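Local coordinates for MHC class I protein (PDB 6LUP) that probably presents peptides at the cell surface to T cells, as a nurse shark class I histocompatibility heavy chain of the MHC family, at residues A[222-227]-A[234-239]. Residues are numbered along the deposited sequence; the frame is centred on the assembly and turned at random.
Sequences ESTGVR and YQIHRS
Thr224 and His237 exchange two bonds where two antiparallel strands of the immunoglobulin C1-set domain lose step. Thr224 N donates to His237 O (3.0 Å), and Thr224 OG1, held between the backbone N and the carbonyl carbon (chi1 58°), accepts from His237 N at 3.0 Å in place of a backbone carbonyl and donates to Gly225 O at 2.9 Å. Ser223 OG takes Gly225 N (3.1 Å), an ST turn, so both N and O of Gly225 are taken up by hydroxyls of their own segment. Regular pairing flanks them: Glu222 and Ser239 exchange two backbone bonds, as do Arg227 and Gln235, the latter with Arg227 N to Gln235 O at 2.9 Å. The register slips by one residue in between, and Ile236 CD1 packs against Gly225 C and Ser223 OG. Ser223 CB sits over one face of the Arg238 guanidinium, toward its rim, while Arg238 NE bonds Val209 O. Within its own segment, Thr224 CG2 lies over the Arg227 guanidinium, toward its rim. Thr224 OG1 thus carries the pairing across the break and Ser223 OG ties the loop to itself, where Arg227 (cation-pi) and His237 ND1 (hydrogen bond) meet aromatic side chains of another protein chain.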
loop_
_atom_site.group_PDB
_atom_site.type_symbol
_atom_site.label_atom_id
_atom_site.label_comp_id
_atom_site.label_asym_id
_atom_site.label_seq_id
_atom_site.Cartn_x
_atom_site.Cartn_y
_atom_site.Cartn_z
ATOM N N GLU A 222 7.515 4.797 21.791
ATOM C CA GLU A 222 8.094 4.315 20.540
ATOM C C GLU A 222 7.135 3.422 19.747
ATOM O O GLU A 222 6.546 2.482 20.286
ATOM C CB GLU A 222 9.422 3.606 20.799
ATOM C CG GLU A 222 10.305 3.506 19.565
ATOM C CD GLU A 222 11.746 3.906 19.830
ATOM O OE1 GLU A 222 12.229 3.723 20.970
ATOM O OE2 GLU A 222 12.399 4.407 18.886
ATOM N N SER A 223 6.986 3.727 18.463
ATOM C CA SER A 223 6.044 3.009 17.620
ATOM C C SER A 223 6.630 2.669 16.258
ATOM O O SER A 223 7.229 3.518 15.598
ATOM C CB SER A 223 4.755 3.819 17.454
ATOM O OG SER A 223 3.853 3.164 16.580
ATOM N N THR A 224 6.444 1.417 15.847
ATOM C CA THR A 224 6.830 0.976 14.511
ATOM C C THR A 224 5.963 1.650 13.455
ATOM O O THR A 224 6.386 1.816 12.313
ATOM C CB THR A 224 6.671 -0.550 14.331
ATOM O OG1 THR A 224 5.314 -0.939 14.595
ATOM C CG2 THR A 224 7.625 -1.313 15.236
ATOM N N GLY A 225 4.754 2.041 13.851
ATOM C CA GLY A 225 3.729 2.461 12.908
ATOM C C GLY A 225 3.042 1.226 12.360
ATOM O O GLY A 225 3.521 0.104 12.545
ATOM N N VAL A 226 1.912 1.422 11.693
ATOM C CA VAL A 226 1.199 0.303 11.085
ATOM C C VAL A 226 2.029 -0.259 9.921
ATOM O O VAL A 226 2.631 0.494 9.152
ATOM C CB VAL A 226 -0.247 0.692 10.676
ATOM C CG1 VAL A 226 -0.252 1.861 9.698
ATOM C CG2 VAL A 226 -1.001 -0.499 10.096
ATOM N N ARG A 227 2.092 -1.586 9.833
ATOM C CA ARG A 227 2.814 -2.266 8.762
ATOM C C ARG A 227 2.083 -3.545 8.358
ATOM O O ARG A 227 1.409 -4.158 9.186
ATOM C CB ARG A 227 4.262 -2.557 9.168
ATOM C CG ARG A 227 4.412 -3.321 10.471
ATOM C CD ARG A 227 5.850 -3.310 10.959
ATOM N NE ARG A 227 6.009 -4.170 12.125
ATOM C CZ ARG A 227 7.123 -4.266 12.845
ATOM N NH1 ARG A 227 8.196 -3.555 12.518
ATOM N NH2 ARG A 227 7.165 -5.078 13.894
ATOM N N TYR A 234 -2.918 -6.148 9.109
ATOM C CA TYR A 234 -1.859 -5.227 9.522
ATOM C C TYR A 234 -1.440 -5.449 10.973
ATOM O O TYR A 234 -2.133 -6.127 11.732
ATOM C CB TYR A 234 -2.303 -3.776 9.297
ATOM C CG TYR A 234 -2.699 -3.495 7.865
ATOM C CD1 TYR A 234 -3.992 -3.774 7.411
ATOM C CD2 TYR A 234 -1.776 -2.982 6.954
ATOM C CE1 TYR A 234 -4.357 -3.540 6.097
ATOM C CE2 TYR A 234 -2.134 -2.741 5.634
ATOM C CZ TYR A 234 -3.425 -3.023 5.212
ATOM O OH TYR A 234 -3.795 -2.790 3.908
ATOM N N GLN A 235 -0.296 -4.879 11.342
ATOM C CA GLN A 235 0.217 -4.960 12.707
ATOM C C GLN A 235 0.889 -3.655 13.130
ATOM O O GLN A 235 1.286 -2.844 12.288
ATOM C CB GLN A 235 1.188 -6.140 12.870
ATOM C CG GLN A 235 2.484 -6.012 12.083
ATOM C CD GLN A 235 3.547 -6.998 12.532
ATOM O OE1 GLN A 235 3.452 -8.199 12.274
ATOM N NE2 GLN A 235 4.571 -6.490 13.198
ATOM N N ILE A 236 1.005 -3.461 14.442
ATOM C CA ILE A 236 1.689 -2.300 15.002
ATOM C C ILE A 236 2.238 -2.618 16.391
ATOM O O ILE A 236 1.611 -3.342 17.171
ATOM C CB ILE A 236 0.779 -1.042 15.033
ATOM C CG1 ILE A 236 1.568 0.184 15.519
ATOM C CG2 ILE A 236 -0.488 -1.291 15.847
ATOM C CD1 ILE A 236 0.878 1.512 15.278
ATOM N N HIS A 237 3.425 -2.086 16.673
ATOM C CA HIS A 237 4.050 -2.213 17.981
ATOM C C HIS A 237 4.218 -0.825 18.574
ATOM O O HIS A 237 4.857 0.035 17.966
ATOM C CB HIS A 237 5.423 -2.882 17.866
ATOM C CG HIS A 237 5.374 -4.312 17.422
ATOM N ND1 HIS A 237 5.867 -5.344 18.190
ATOM C CD2 HIS A 237 4.904 -4.881 16.287
ATOM C CE1 HIS A 237 5.703 -6.487 17.548
ATOM N NE2 HIS A 237 5.117 -6.234 16.392
ATOM N N ARG A 238 3.623 -0.599 19.741
ATOM C CA ARG A 238 3.935 0.590 20.530
ATOM C C ARG A 238 4.532 0.201 21.877
ATOM O O ARG A 238 3.917 -0.528 22.657
ATOM C CB ARG A 238 2.723 1.505 20.719
ATOM C CG ARG A 238 3.126 2.879 21.235
ATOM C CD ARG A 238 1.953 3.822 21.441
ATOM N NE ARG A 238 1.363 4.277 20.185
ATOM C CZ ARG A 238 1.890 5.199 19.380
ATOM N NH1 ARG A 238 3.044 5.778 19.675
ATOM N NH2 ARG A 238 1.256 5.537 18.267
ATOM N N SER A 239 5.737 0.697 22.136
ATOM C CA SER A 239 6.470 0.357 23.351
ATOM C C SER A 239 7.009 1.585 24.077
ATOM O O SER A 239 7.357 2.597 23.457
ATOM C CB SER A 239 7.616 -0.605 23.036
ATOM O OG SER A 239 8.484 -0.049 22.066
#